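Local coordinates for putative 4-Hydroxy-2-oxoglutarate aldolase / 2-dehydro-3-deoxyphosphogluconate aldolase (Yersinia enterocolitica, PDB 3LM7), which is a putative aldolase of the KDGP aldolase family, which belongs to the TIM-barrel proteins, at residues F178-C183 / A211-V216; S160-F165 / T186-E191. All coordinates share one frame; numbering follows the deposited sequence.

Contact 1 of 2, residues F178-C183 / A211-V216. With K (potassium ion), chain E.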
loop_
_atom_site.group_PDB
_atom_site.type_symbol
_atom_site.label_atom_id
_atom_site.label_comp_id
_atom_site.label_asym_id
_atom_site.label_seq_id
_atom_site.Cartn_x
_atom_site.Cartn_y
_atom_site.Cartn_z
ATOM N N PHE A 178 0.599 -7.536 16.889
ATOM C CA PHE A 178 1.959 -7.027 16.836
ATOM C C PHE A 178 2.527 -7.235 15.442
ATOM O O PHE A 178 3.180 -6.331 14.919
ATOM C CB PHE A 178 2.840 -7.730 17.888
ATOM C CG PHE A 178 4.208 -7.087 18.036
ATOM C CD1 PHE A 178 4.468 -6.191 19.047
ATOM C CD2 PHE A 178 5.238 -7.397 17.122
ATOM C CE1 PHE A 178 5.776 -5.592 19.143
ATOM C CE2 PHE A 178 6.533 -6.811 17.246
ATOM C CZ PHE A 178 6.797 -5.925 18.246
ATOM N N VAL A 179 2.374 -8.422 14.894
ATOM C CA VAL A 179 2.896 -8.724 13.524
ATOM C C VAL A 179 2.271 -7.770 12.498
ATOM O O VAL A 179 2.974 -7.274 11.593
ATOM C CB VAL A 179 2.630 -10.184 13.157
ATOM C CG1 VAL A 179 2.896 -10.508 11.682
ATOM C CG2 VAL A 179 3.561 -11.150 14.059
ATOM N N ALA A 180 0.955 -7.562 12.633
ATOM C CA ALA A 180 0.233 -6.641 11.766
ATOM C C ALA A 180 0.813 -5.220 11.842
ATOM O O ALA A 180 1.055 -4.570 10.803
ATOM C CB ALA A 180 -1.278 -6.674 12.109
ATOM N N GLU A 181 1.096 -4.731 13.055
ATOM C CA GLU A 181 1.672 -3.351 13.186
ATOM C C GLU A 181 3.075 -3.252 12.590
ATOM O O GLU A 181 3.397 -2.257 11.919
ATOM C CB GLU A 181 1.684 -2.914 14.647
ATOM C CG GLU A 181 0.387 -3.323 15.246
ATOM C CD GLU A 181 -0.343 -2.255 15.873
ATOM O OE1 GLU A 181 -0.575 -1.273 15.081
ATOM O OE2 GLU A 181 -0.711 -2.425 17.112
ATOM N N ALA A 182 3.842 -4.347 12.748
ATOM C CA ALA A 182 5.190 -4.404 12.195
ATOM C C ALA A 182 5.147 -4.504 10.630
ATOM O O ALA A 182 5.934 -3.817 9.903
ATOM C CB ALA A 182 5.959 -5.624 12.840
ATOM N N CYS A 183 4.183 -5.256 10.092
ATOM C CA CYS A 183 4.061 -5.303 8.618
ATOM C C CYS A 183 3.687 -3.910 8.089
ATOM O O CYS A 183 4.206 -3.497 7.090
ATOM C CB CYS A 183 2.958 -6.285 8.179
ATOM S SG CYS A 183 3.519 -8.089 8.397
ATOM N N ALA A 211 -4.233 -1.805 11.729
ATOM C CA ALA A 211 -2.756 -1.647 11.788
ATOM C C ALA A 211 -2.182 -0.893 10.580
ATOM O O ALA A 211 -1.162 -0.154 10.710
ATOM C CB ALA A 211 -2.071 -3.045 11.946
ATOM N N GLY A 212 -2.854 -0.988 9.437
ATOM C CA GLY A 212 -2.434 -0.265 8.229
ATOM C C GLY A 212 -1.759 -1.215 7.211
ATOM O O GLY A 212 -1.103 -0.766 6.267
ATOM N N VAL A 213 -1.916 -2.533 7.394
ATOM C CA VAL A 213 -1.325 -3.467 6.427
ATOM C C VAL A 213 -1.884 -3.219 4.990
ATOM O O VAL A 213 -3.094 -3.222 4.804
ATOM C CB VAL A 213 -1.501 -4.953 6.826
ATOM C CG1 VAL A 213 -0.803 -5.872 5.825
ATOM C CG2 VAL A 213 -0.961 -5.185 8.244
ATOM N N THR A 214 -0.990 -3.026 4.028
ATOM C CA THR A 214 -1.345 -2.634 2.675
ATOM C C THR A 214 -2.082 -3.733 1.880
ATOM O O THR A 214 -3.051 -3.419 1.154
ATOM C CB THR A 214 -0.108 -2.174 1.932
ATOM O OG1 THR A 214 0.417 -1.066 2.702
ATOM C CG2 THR A 214 -0.510 -1.586 0.571
ATOM N N LYS A 215 -1.604 -4.973 1.989
ATOM C CA LYS A 215 -2.303 -6.105 1.366
ATOM C C LYS A 215 -2.466 -7.187 2.377
ATOM O O LYS A 215 -1.475 -7.601 3.057
ATOM C CB LYS A 215 -1.456 -6.656 0.213
ATOM C CG LYS A 215 -1.095 -5.566 -0.877
ATOM C CD LYS A 215 -2.147 -5.371 -1.846
ATOM C CE LYS A 215 -1.732 -4.513 -3.044
ATOM N NZ LYS A 215 -1.757 -3.101 -2.646
ATOM N N VAL A 216 -3.679 -7.707 2.454
ATOM C CA VAL A 216 -3.994 -8.764 3.403
ATOM C C VAL A 216 -4.589 -9.922 2.639
ATOM O O VAL A 216 -5.478 -9.707 1.805
ATOM C CB VAL A 216 -5.033 -8.292 4.488
ATOM C CG1 VAL A 216 -5.175 -9.387 5.547
ATOM C CG2 VAL A 216 -4.530 -6.960 5.102
HETATM K K K E . -0.271 1.411 12.658
HETATM O O HOH W 1 2.477 0.400 12.273
HETATM O O HOH W 2 1.842 -3.073 4.654
HETATM O O HOH W 3 1.048 2.946 14.948
HETATM O O HOH W 4 -1.986 0.494 14.696
HETATM O O HOH W 5 -3.007 2.530 12.650
#
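A180 and A211 meet methyl to methyl where helix 173-185 passes the C-terminal end of helix 201-211, their CB atoms 3.7 Å apart. The apolar part of the contact continues with V213 in the following loop. With V213 CG1 anti to the backbone N (chi1 -177°), the other branch, CG2, turns to the helix backbone and lies 3.3 Å from A180 O. The same methyl reaches C183, whose CB is 4.1 Å from V213 CG2, so one valine branch spans almost a full turn of the helix. At the margin E181 sets out away from the loop, but a bend at chi2 (-125°) brings its carboxylate back, with OE1 3.9 Å from A211 CB.

Polar links run through water and metal. One water donates to E181 O over 2.8 Å and also coordinates the potassium ion, which A211 O binds at 2.6 Å. Three more waters and A211 O of the second subunit also bind the ion, so the cation joins the two copies through equivalent carbonyls. A second water accepts from T214 N at 2.9 Å and donates a weak bond to C183 O.

Backbone shape sets the direction of the loop. G212, at phi 104°, is the C-prime residue of a Schellman motif: the amides of G212 and V213 turn back onto carbonyls of helix 201-211, and the chain then leaves the helix with V213 facing C183. Further along, R14 holds V213 O, while L190 of strand 189-192 packs against both A180 and V213. Two neighbouring helices of a TIM barrel thus approach through A180 and A211, with V213 of the loop alongside and a Schellman-capped helix end placed at a potassium-bridged subunit interface.

Contact 2 of 2, residues S160-F165 / T186-E191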
loop_
_atom_site.group_PDB
_atom_site.type_symbol
_atom_site.label_atom_id
_atom_site.label_comp_id
_atom_site.label_asym_id
_atom_site.label_seq_id
_atom_site.Cartn_x
_atom_site.Cartn_y
_atom_site.Cartn_z
ATOM N N SER A 160 7.236 -11.769 -0.372
ATOM C CA SER A 160 6.236 -10.660 -0.498
ATOM C C SER A 160 5.424 -10.426 0.781
ATOM O O SER A 160 4.927 -9.294 1.023
ATOM C CB SER A 160 5.189 -11.014 -1.589
ATOM O OG SER A 160 5.732 -11.459 -2.803
ATOM N N SER A 161 5.247 -11.485 1.568
ATOM C CA SER A 161 4.305 -11.475 2.723
ATOM C C SER A 161 4.700 -12.458 3.811
ATOM O O SER A 161 5.425 -13.450 3.585
ATOM C CB SER A 161 2.871 -11.816 2.282
ATOM O OG SER A 161 2.860 -13.104 1.695
ATOM N N VAL A 162 4.172 -12.204 4.982
ATOM C CA VAL A 162 4.298 -13.168 6.071
ATOM C C VAL A 162 3.046 -14.051 6.048
ATOM O O VAL A 162 1.922 -13.508 6.044
ATOM C CB VAL A 162 4.293 -12.391 7.423
ATOM C CG1 VAL A 162 3.930 -13.307 8.680
ATOM C CG2 VAL A 162 5.622 -11.595 7.584
ATOM N N LYS A 163 3.231 -15.389 6.073
ATOM C CA LYS A 163 2.085 -16.235 6.376
ATOM C C LYS A 163 2.213 -16.562 7.879
ATOM O O LYS A 163 3.241 -17.074 8.287
ATOM C CB LYS A 163 2.134 -17.540 5.578
ATOM C CG LYS A 163 0.947 -18.408 6.044
ATOM C CD LYS A 163 1.053 -19.866 5.640
ATOM C CE LYS A 163 0.001 -20.097 4.566
ATOM N NZ LYS A 163 0.323 -21.403 3.866
ATOM N N PHE A 164 1.284 -16.102 8.708
ATOM C CA PHE A 164 1.416 -16.268 10.130
ATOM C C PHE A 164 0.543 -17.454 10.466
ATOM O O PHE A 164 -0.680 -17.342 10.418
ATOM C CB PHE A 164 0.941 -15.013 10.835
ATOM C CG PHE A 164 1.289 -14.938 12.310
ATOM C CD1 PHE A 164 2.588 -15.058 12.748
ATOM C CD2 PHE A 164 0.291 -14.697 13.242
ATOM C CE1 PHE A 164 2.900 -14.951 14.105
ATOM C CE2 PHE A 164 0.616 -14.590 14.663
ATOM C CZ PHE A 164 1.869 -14.696 15.052
ATOM N N PHE A 165 1.176 -18.553 10.860
ATOM C CA PHE A 165 0.490 -19.825 10.959
ATOM C C PHE A 165 1.216 -20.673 11.975
ATOM O O PHE A 165 2.448 -20.646 11.990
ATOM C CB PHE A 165 0.572 -20.536 9.590
ATOM C CG PHE A 165 0.014 -21.935 9.621
ATOM C CD1 PHE A 165 -1.356 -22.150 9.555
ATOM C CD2 PHE A 165 0.894 -23.040 9.697
ATOM C CE1 PHE A 165 -1.882 -23.476 9.586
ATOM C CE2 PHE A 165 0.424 -24.326 9.700
ATOM C CZ PHE A 165 -0.997 -24.557 9.669
ATOM N N THR A 186 6.630 -1.594 8.032
ATOM C CA THR A 186 7.712 -1.924 7.115
ATOM C C THR A 186 7.197 -2.048 5.691
ATOM O O THR A 186 7.947 -2.477 4.835
ATOM C CB THR A 186 8.380 -3.310 7.500
ATOM O OG1 THR A 186 7.379 -4.343 7.562
ATOM C CG2 THR A 186 9.057 -3.210 8.901
ATOM N N GLY A 187 5.915 -1.737 5.446
ATOM C CA GLY A 187 5.376 -1.898 4.079
ATOM C C GLY A 187 5.243 -3.346 3.618
ATOM O O GLY A 187 5.251 -3.621 2.427
ATOM N N PHE A 188 5.130 -4.290 4.549
ATOM C CA PHE A 188 5.094 -5.724 4.173
ATOM C C PHE A 188 3.652 -6.250 4.326
ATOM O O PHE A 188 2.804 -5.624 4.961
ATOM C CB PHE A 188 6.073 -6.541 5.046
ATOM C CG PHE A 188 6.651 -7.754 4.371
ATOM C CD1 PHE A 188 7.422 -7.626 3.201
ATOM C CD2 PHE A 188 6.505 -9.038 4.962
ATOM C CE1 PHE A 188 7.998 -8.773 2.578
ATOM C CE2 PHE A 188 7.123 -10.168 4.367
ATOM C CZ PHE A 188 7.880 -10.023 3.173
ATOM N N TRP A 189 3.360 -7.345 3.638
ATOM C CA TRP A 189 1.993 -7.875 3.543
ATOM C C TRP A 189 1.792 -9.035 4.475
ATOM O O TRP A 189 2.755 -9.622 4.987
ATOM C CB TRP A 189 1.719 -8.279 2.082
ATOM C CG TRP A 189 1.992 -7.105 1.124
ATOM C CD1 TRP A 189 2.042 -5.732 1.433
ATOM C CD2 TRP A 189 2.227 -7.208 -0.276
ATOM N NE1 TRP A 189 2.340 -5.019 0.300
ATOM C CE2 TRP A 189 2.438 -5.883 -0.769
ATOM C CE3 TRP A 189 2.241 -8.300 -1.188
ATOM C CZ2 TRP A 189 2.700 -5.616 -2.135
ATOM C CZ3 TRP A 189 2.557 -8.023 -2.584
ATOM C CH2 TRP A 189 2.773 -6.679 -3.013
ATOM N N LEU A 190 0.527 -9.399 4.710
ATOM C CA LEU A 190 0.244 -10.360 5.763
ATOM C C LEU A 190 -0.861 -11.345 5.377
ATOM O O LEU A 190 -1.912 -10.930 4.822
ATOM C CB LEU A 190 -0.211 -9.571 7.017
ATOM C CG LEU A 190 -0.497 -10.348 8.339
ATOM C CD1 LEU A 190 0.661 -11.299 8.724
ATOM C CD2 LEU A 190 -0.723 -9.311 9.496
ATOM N N GLU A 191 -0.647 -12.636 5.707
ATOM C CA GLU A 191 -1.592 -13.680 5.361
ATOM C C GLU A 191 -1.941 -14.464 6.615
ATOM O O GLU A 191 -1.283 -15.483 6.934
ATOM C CB GLU A 191 -0.981 -14.602 4.272
ATOM C CG GLU A 191 -0.332 -13.800 3.113
ATOM C CD GLU A 191 -0.081 -14.629 1.885
ATOM O OE1 GLU A 191 -0.599 -15.773 1.817
ATOM O OE2 GLU A 191 0.512 -14.098 0.938
#
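F188 brings its ring up against the backbone of S160 and S161 at the start of the neighbouring strand, with S160 O 3.5 Å above one face and offset toward the rim. V162 meets the same ring at its edge, CG2 lying in the ring plane 3.8 Å from F188 CD2, and the two side chains cross at about a right angle. F188 and W189 both approach the S160 carbonyl: W189 CB comes within 3.5 Å of S160 O, while its six-membered ring lies beside S160 CB.

V162 and L190 lie side by side and point the same way, V162 CG1 being 3.8 Å from L190 CD1. Together they face the outer helices, V162 touching L154 of helix 147-156 and L190 packing on Y176, V179 and A180 of helix 173-185.

On the sheet face of S161, W189, K163 and E191 one polar pair stands out. S161 OG sits between its own backbone N and carbonyl carbon (chi1 60°), where it donates to E191 OE2 over 2.7 Å from above the carboxylate plane. The E191 chain runs extended beyond CG to meet it, and its OE1 takes bonds from H94, N117 and H219. K163 ends elsewhere, on N96.

Parallel backbone bonding sets S161 beside W189, V162 beside L190 and K163 beside E191: V162 N gives to W189 O (2.9 Å), E191 N to V162 O (2.7 Å) and F164 N to E191 O (3.2 Å). The two strands, with helix 173-185 between them in sequence, form a beta-alpha-beta unit of the barrel. V162, L190 and F164 make its helix side apolar, whereas the other face buries the E191 carboxylate near W189; hydrogen bonds at both oxygens would fix that carboxylate's rotation.

Overall arrangement
Helix 173-185, which supplies 178-183 to contact 1, is the connection between the two strands of contact 2, and in contact 1 it rests on the loop after helix 201-211. The centres of the two contacts are 8 Å apart, and L190 joins them twice: A180 CA packs 3.6 Å from L190 CD2, and L190 N probably gives a hydrogen bond to K215 O at 3.2 Å. A further probable bond, F188 N to C183 O at 2.8 Å, closes the end of that helix just before the strand. Contact 1 lies at the potassium ion on the subunit interface; contact 2 lies deeper, the L190 side chain being about 11 Å from the ion.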